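Local atomic coordinates of protein (merozoite surface protein 1) (Plasmodium cynomolgi, PDB entry 1B9W), a protein that probably takes part in merozoite binding to and invasion of host erythrocytes and in egress from them, and is here represented by its two C-terminal EGF-like domains. Residues C30-K35 and I70-T75; A17-L22 and E80-G85. All coordinates share one frame; numbering follows the deposited sequence.

Contact 1 of 2, residues C30-K35 and I70-T75; sequences CLLYFK and IVCKCT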
loop_
_atom_site.group_PDB
_atom_site.type_symbol
_atom_site.label_atom_id
_atom_site.label_comp_id
_atom_site.label_asym_id
_atom_site.label_seq_id
_atom_site.Cartn_x
_atom_site.Cartn_y
_atom_site.Cartn_z
ATOM N N CYS A 30 -1.824 2.726 -4.554
ATOM C CA CYS A 30 -3.228 2.325 -4.565
ATOM C C CYS A 30 -3.581 1.299 -3.523
ATOM O O CYS A 30 -2.781 0.442 -3.155
ATOM C CB CYS A 30 -3.554 1.825 -6.002
ATOM S SG CYS A 30 -3.324 2.972 -7.330
ATOM N N LEU A 31 -4.841 1.278 -3.082
ATOM C CA LEU A 31 -5.382 0.327 -2.152
ATOM C C LEU A 31 -5.450 -1.060 -2.867
ATOM O O LEU A 31 -5.269 -1.081 -4.099
ATOM C CB LEU A 31 -6.783 0.741 -1.710
ATOM C CG LEU A 31 -6.816 2.029 -0.817
ATOM C CD1 LEU A 31 -8.269 2.349 -0.475
ATOM C CD2 LEU A 31 -5.981 1.797 0.432
ATOM N N LEU A 32 -5.498 -2.102 -2.069
ATOM C CA LEU A 32 -5.609 -3.439 -2.696
ATOM C C LEU A 32 -6.825 -3.486 -3.612
ATOM O O LEU A 32 -7.874 -2.886 -3.414
ATOM C CB LEU A 32 -5.747 -4.509 -1.620
ATOM C CG LEU A 32 -4.563 -4.869 -0.741
ATOM C CD1 LEU A 32 -4.906 -6.050 0.165
ATOM C CD2 LEU A 32 -3.318 -5.105 -1.577
ATOM N N TYR A 33 -6.710 -4.312 -4.690
ATOM C CA TYR A 33 -7.772 -4.407 -5.685
ATOM C C TYR A 33 -7.962 -3.165 -6.545
ATOM O O TYR A 33 -8.937 -3.009 -7.280
ATOM C CB TYR A 33 -9.103 -4.937 -5.158
ATOM C CG TYR A 33 -8.921 -6.189 -4.327
ATOM C CD1 TYR A 33 -8.597 -7.423 -4.884
ATOM C CD2 TYR A 33 -9.090 -6.107 -2.945
ATOM C CE1 TYR A 33 -8.431 -8.545 -4.088
ATOM C CE2 TYR A 33 -8.907 -7.209 -2.140
ATOM C CZ TYR A 33 -8.597 -8.424 -2.721
ATOM O OH TYR A 33 -8.419 -9.510 -1.899
ATOM N N PHE A 34 -6.917 -2.354 -6.636
ATOM C CA PHE A 34 -6.785 -1.247 -7.534
ATOM C C PHE A 34 -5.393 -1.248 -8.134
ATOM O O PHE A 34 -4.445 -1.690 -7.493
ATOM C CB PHE A 34 -6.959 0.134 -6.826
ATOM C CG PHE A 34 -8.373 0.314 -6.380
ATOM C CD1 PHE A 34 -8.784 -0.188 -5.155
ATOM C CD2 PHE A 34 -9.280 0.974 -7.202
ATOM C CE1 PHE A 34 -10.090 -0.007 -4.742
ATOM C CE2 PHE A 34 -10.589 1.130 -6.779
ATOM C CZ PHE A 34 -11.013 0.638 -5.557
ATOM N N LYS A 35 -5.227 -0.700 -9.340
ATOM C CA LYS A 35 -3.919 -0.711 -9.953
ATOM C C LYS A 35 -3.587 0.676 -10.501
ATOM O O LYS A 35 -4.473 1.328 -11.067
ATOM C CB LYS A 35 -3.962 -1.698 -11.168
ATOM C CG LYS A 35 -2.642 -1.722 -11.913
ATOM C CD LYS A 35 -2.634 -3.006 -12.782
ATOM C CE LYS A 35 -1.388 -3.086 -13.631
ATOM N NZ LYS A 35 -1.384 -4.352 -14.432
ATOM N N ILE A 70 -6.433 -11.451 -2.089
ATOM C CA ILE A 70 -5.007 -11.140 -1.915
ATOM C C ILE A 70 -4.751 -11.036 -0.421
ATOM O O ILE A 70 -5.620 -10.515 0.285
ATOM C CB ILE A 70 -4.620 -9.833 -2.621
ATOM C CG1 ILE A 70 -4.672 -9.997 -4.138
ATOM C CG2 ILE A 70 -3.216 -9.389 -2.203
ATOM C CD1 ILE A 70 -4.915 -8.706 -4.894
ATOM N N VAL A 71 -3.711 -11.693 0.053
ATOM C CA VAL A 71 -3.383 -11.661 1.481
ATOM C C VAL A 71 -1.952 -11.132 1.593
ATOM O O VAL A 71 -1.056 -11.800 1.063
ATOM C CB VAL A 71 -3.435 -13.079 2.088
ATOM C CG1 VAL A 71 -2.689 -13.116 3.418
ATOM C CG2 VAL A 71 -4.881 -13.520 2.291
ATOM N N CYS A 72 -1.758 -9.940 2.160
ATOM C CA CYS A 72 -0.393 -9.429 2.283
ATOM C C CYS A 72 0.164 -9.763 3.658
ATOM O O CYS A 72 -0.543 -9.505 4.634
ATOM C CB CYS A 72 -0.369 -7.893 2.144
ATOM S SG CYS A 72 -1.089 -7.307 0.605
ATOM N N LYS A 73 1.422 -10.185 3.752
ATOM C CA LYS A 73 1.917 -10.409 5.109
ATOM C C LYS A 73 3.177 -9.603 5.385
ATOM O O LYS A 73 4.161 -9.703 4.651
ATOM C CB LYS A 73 2.126 -11.914 5.327
ATOM C CG LYS A 73 2.692 -12.198 6.707
ATOM C CD LYS A 73 2.072 -13.403 7.388
ATOM C CE LYS A 73 2.530 -13.453 8.845
ATOM N NZ LYS A 73 1.384 -13.307 9.788
ATOM N N CYS A 74 3.146 -8.799 6.445
ATOM C CA CYS A 74 4.370 -8.056 6.805
ATOM C C CYS A 74 5.220 -8.985 7.674
ATOM O O CYS A 74 4.806 -9.300 8.797
ATOM C CB CYS A 74 4.029 -6.793 7.586
ATOM S SG CYS A 74 2.952 -5.680 6.657
ATOM N N THR A 75 6.288 -9.517 7.104
ATOM C CA THR A 75 7.086 -10.517 7.795
ATOM C C THR A 75 8.027 -10.016 8.874
ATOM O O THR A 75 8.418 -10.857 9.692
ATOM C CB THR A 75 7.895 -11.353 6.780
ATOM O OG1 THR A 75 8.626 -10.471 5.920
ATOM C CG2 THR A 75 6.932 -12.185 5.945
#
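The side chains of Tyr33 and Ile70 pass alongside one another, pointing opposite ways, the phenol running out toward the start of strand 70-73 while the isoleucine reaches back along the ring. The Tyr33 hydroxyl meets the backbone at the strand's first residue: Ile70 N donates to Tyr33 OH over 2.8 Å, with a nearly straight N-H...O angle of 164°. A side chain of one domain thus takes up a main-chain N-H of the other. Beside this polar link, the Ile70 CD1 methyl comes obliquely to the ring, 3.6 Å from Tyr33 CE1. A chi1 of -69° sends the CG1 branch of Ile70 toward the ring, and an extended chi2 carries CD1 on to it, with CG2 left on the other side to face Leu32.

The second bump is the forked end of Leu32. It drops into the dip above the strand between Ile70 and Cys72, two residues whose CB atoms both point across the contact. The deeper fit is with sulfur: Leu32 CD2 is 3.8 Å from Cys72 SG, and Leu32 CD1 lies at 4.0 Å from the same Cys72 SG, so the sulfur rests against the fork, nearly equally close to both methyls. Ile70 CG2 closes the dip more loosely, 4.3 Å from Leu32 CD2. Cys72 SG is tied to Cys56, which makes the floor of the hollow a disulfide.

Leu32 and Tyr33 are the two central residues of a type II turn from Leu31 to Phe34, which places both at its tip. The arrangement is a domain-domain interface, in which a turn of the first EGF-like domain packs on a disulfide-bearing strand of the second.

Contact 2 of 2, residues A17-L22 and E80-G85; sequences ACYRYL and EPLFEG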
loop_
_atom_site.group_PDB
_atom_site.type_symbol
_atom_site.label_atom_id
_atom_site.label_comp_id
_atom_site.label_asym_id
_atom_site.label_seq_id
_atom_site.Cartn_x
_atom_site.Cartn_y
_atom_site.Cartn_z
ATOM N N ALA A 17 -3.799 5.152 -0.622
ATOM C CA ALA A 17 -3.341 5.454 0.748
ATOM C C ALA A 17 -2.057 6.252 0.627
ATOM O O ALA A 17 -1.324 6.178 -0.360
ATOM C CB ALA A 17 -3.046 4.182 1.527
ATOM N N CYS A 18 -1.681 6.976 1.713
ATOM C CA CYS A 18 -0.437 7.731 1.560
ATOM C C CYS A 18 0.288 7.700 2.934
ATOM O O CYS A 18 -0.402 7.652 3.945
ATOM C CB CYS A 18 -0.752 9.199 1.212
ATOM S SG CYS A 18 0.628 10.261 0.865
ATOM N N TYR A 19 1.579 7.602 2.873
ATOM C CA TYR A 19 2.429 7.561 4.046
ATOM C C TYR A 19 3.513 8.621 3.947
ATOM O O TYR A 19 4.188 8.777 2.942
ATOM C CB TYR A 19 3.114 6.214 4.194
ATOM C CG TYR A 19 3.793 5.940 5.519
ATOM C CD1 TYR A 19 3.096 5.418 6.593
ATOM C CD2 TYR A 19 5.152 6.232 5.636
ATOM C CE1 TYR A 19 3.724 5.160 7.812
ATOM C CE2 TYR A 19 5.770 5.954 6.861
ATOM C CZ TYR A 19 5.069 5.433 7.903
ATOM O OH TYR A 19 5.722 5.195 9.109
ATOM N N ARG A 20 3.710 9.393 5.069
ATOM C CA ARG A 20 4.786 10.404 5.040
ATOM C C ARG A 20 5.954 9.923 5.901
ATOM O O ARG A 20 5.754 9.479 7.039
ATOM C CB ARG A 20 4.259 11.721 5.735
ATOM C CG ARG A 20 5.450 12.732 5.830
ATOM C CD ARG A 20 4.799 13.970 6.567
ATOM N NE ARG A 20 5.816 15.040 6.573
ATOM C CZ ARG A 20 6.020 15.952 5.669
ATOM N NH1 ARG A 20 5.348 16.040 4.513
ATOM N NH2 ARG A 20 7.034 16.800 5.856
ATOM N N TYR A 21 7.137 9.735 5.320
ATOM C CA TYR A 21 8.239 9.108 5.994
ATOM C C TYR A 21 8.988 10.144 6.884
ATOM O O TYR A 21 8.794 11.334 6.634
ATOM C CB TYR A 21 9.226 8.620 4.940
ATOM C CG TYR A 21 8.628 7.459 4.122
ATOM C CD1 TYR A 21 8.696 6.168 4.647
ATOM C CD2 TYR A 21 8.069 7.688 2.881
ATOM C CE1 TYR A 21 8.197 5.091 3.890
ATOM C CE2 TYR A 21 7.560 6.622 2.137
ATOM C CZ TYR A 21 7.646 5.342 2.652
ATOM O OH TYR A 21 7.162 4.287 1.877
ATOM N N LEU A 22 9.926 9.630 7.649
ATOM C CA LEU A 22 10.789 10.478 8.479
ATOM C C LEU A 22 11.606 11.499 7.714
ATOM O O LEU A 22 12.057 12.468 8.353
ATOM C CB LEU A 22 11.813 9.542 9.192
ATOM C CG LEU A 22 11.562 9.285 10.666
ATOM C CD1 LEU A 22 10.073 9.276 10.959
ATOM C CD2 LEU A 22 12.241 8.005 11.131
ATOM N N GLU A 80 3.546 -4.222 11.345
ATOM C CA GLU A 80 2.111 -4.476 11.230
ATOM C C GLU A 80 1.614 -3.906 9.903
ATOM O O GLU A 80 2.147 -2.884 9.464
ATOM C CB GLU A 80 1.356 -3.844 12.391
ATOM N N PRO A 81 0.590 -4.505 9.334
ATOM C CA PRO A 81 0.058 -4.025 8.066
ATOM C C PRO A 81 -0.710 -2.733 8.252
ATOM O O PRO A 81 -1.526 -2.574 9.165
ATOM C CB PRO A 81 -0.849 -5.172 7.613
ATOM C CG PRO A 81 -1.274 -5.834 8.889
ATOM C CD PRO A 81 -0.080 -5.742 9.793
ATOM N N LEU A 82 -0.497 -1.774 7.362
ATOM C CA LEU A 82 -1.379 -0.613 7.261
ATOM C C LEU A 82 -2.203 -0.790 5.963
ATOM O O LEU A 82 -1.590 -1.165 4.942
ATOM C CB LEU A 82 -0.545 0.649 7.118
ATOM C CG LEU A 82 -0.240 1.527 8.335
ATOM C CD1 LEU A 82 -0.435 0.804 9.647
ATOM C CD2 LEU A 82 1.165 2.097 8.225
ATOM N N PHE A 83 -3.471 -0.457 6.006
ATOM C CA PHE A 83 -4.329 -0.530 4.826
ATOM C C PHE A 83 -4.248 -1.938 4.215
ATOM O O PHE A 83 -4.099 -2.046 3.002
ATOM C CB PHE A 83 -3.930 0.495 3.771
ATOM C CG PHE A 83 -3.757 1.898 4.304
ATOM C CD1 PHE A 83 -4.856 2.681 4.583
ATOM C CD2 PHE A 83 -2.494 2.423 4.498
ATOM C CE1 PHE A 83 -4.698 3.965 5.072
ATOM C CE2 PHE A 83 -2.317 3.710 4.979
ATOM C CZ PHE A 83 -3.430 4.475 5.266
ATOM N N GLU A 84 -4.325 -2.945 5.055
ATOM C CA GLU A 84 -4.288 -4.346 4.645
ATOM C C GLU A 84 -2.972 -4.798 4.056
ATOM O O GLU A 84 -2.921 -5.855 3.412
ATOM C CB GLU A 84 -5.458 -4.663 3.690
ATOM C CG GLU A 84 -6.794 -4.422 4.373
ATOM C CD GLU A 84 -7.979 -4.237 3.463
ATOM O OE1 GLU A 84 -7.875 -4.232 2.218
ATOM O OE2 GLU A 84 -9.096 -4.089 4.019
ATOM N N GLY A 85 -1.868 -4.081 4.307
ATOM C CA GLY A 85 -0.568 -4.507 3.845
ATOM C C GLY A 85 -0.058 -3.777 2.624
ATOM O O GLY A 85 1.018 -4.124 2.138
#
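Ala17 CB sits over one face of the Phe83 ring in a CH-pi contact, the centre of a second meeting place between the tandem EGF-like domains. The methyl stands 3.5 Å from the Phe83 ring centroid and only 10° off the ring normal, so it rests almost exactly over the middle. All six ring carbons are consequently within 3.9 Å of Ala17 CB. Both CB atoms point across the contact; in Phe83 a chi1 of -49° carries the ring to Ala17, and a chi2 of -77° turns its face to the methyl.

Tyr19, next but one along the same strand, meets the other domain differently. Its CB does not point at the opposite segment, but with CG anti to the backbone N the ring swings nearer, and it lies roughly perpendicular to the Leu82 side chain. The leucine methyl approaches the ring obliquely. Elsewhere in its own domain the Tyr19 ring is stacked with His5, and Tyr21 turns a face to Tyr19 CD2, so Tyr19 also has aromatic neighbours within its own domain. Leu82 for its part also packs on Phe87 and Ser89 of strand 87-89.

Leu82 ends strand 80-82 and Phe83 follows it, where the chain turns sharply and Gly85 N bonds back to Leu82 O. Contact across the segments is wholly apolar, and the Tyr19-Leu82 pair is the looser one, with Leu82 CD2 4.0 Å from Tyr19 CE1.

From the N terminus, the chain first lays down 17-22 on strand 16-20, then 30-35, which runs from the end of strand 26-30 through a turn into strand 34-37, both in the first EGF-like domain. It crosses into the second domain, where 70-75 meets 30-35 and closes the inner loop of contact 1. Segment 80-85 then returns to 17-22, so contact 2 closes a longer loop that encloses the first, and the two do not cross. Together they tie the domains at two points whose centres are about 11 Å apart. Within the second domain Cys72 CB packs 3.5 Å from Glu84 O, which makes the two contacts neighbours.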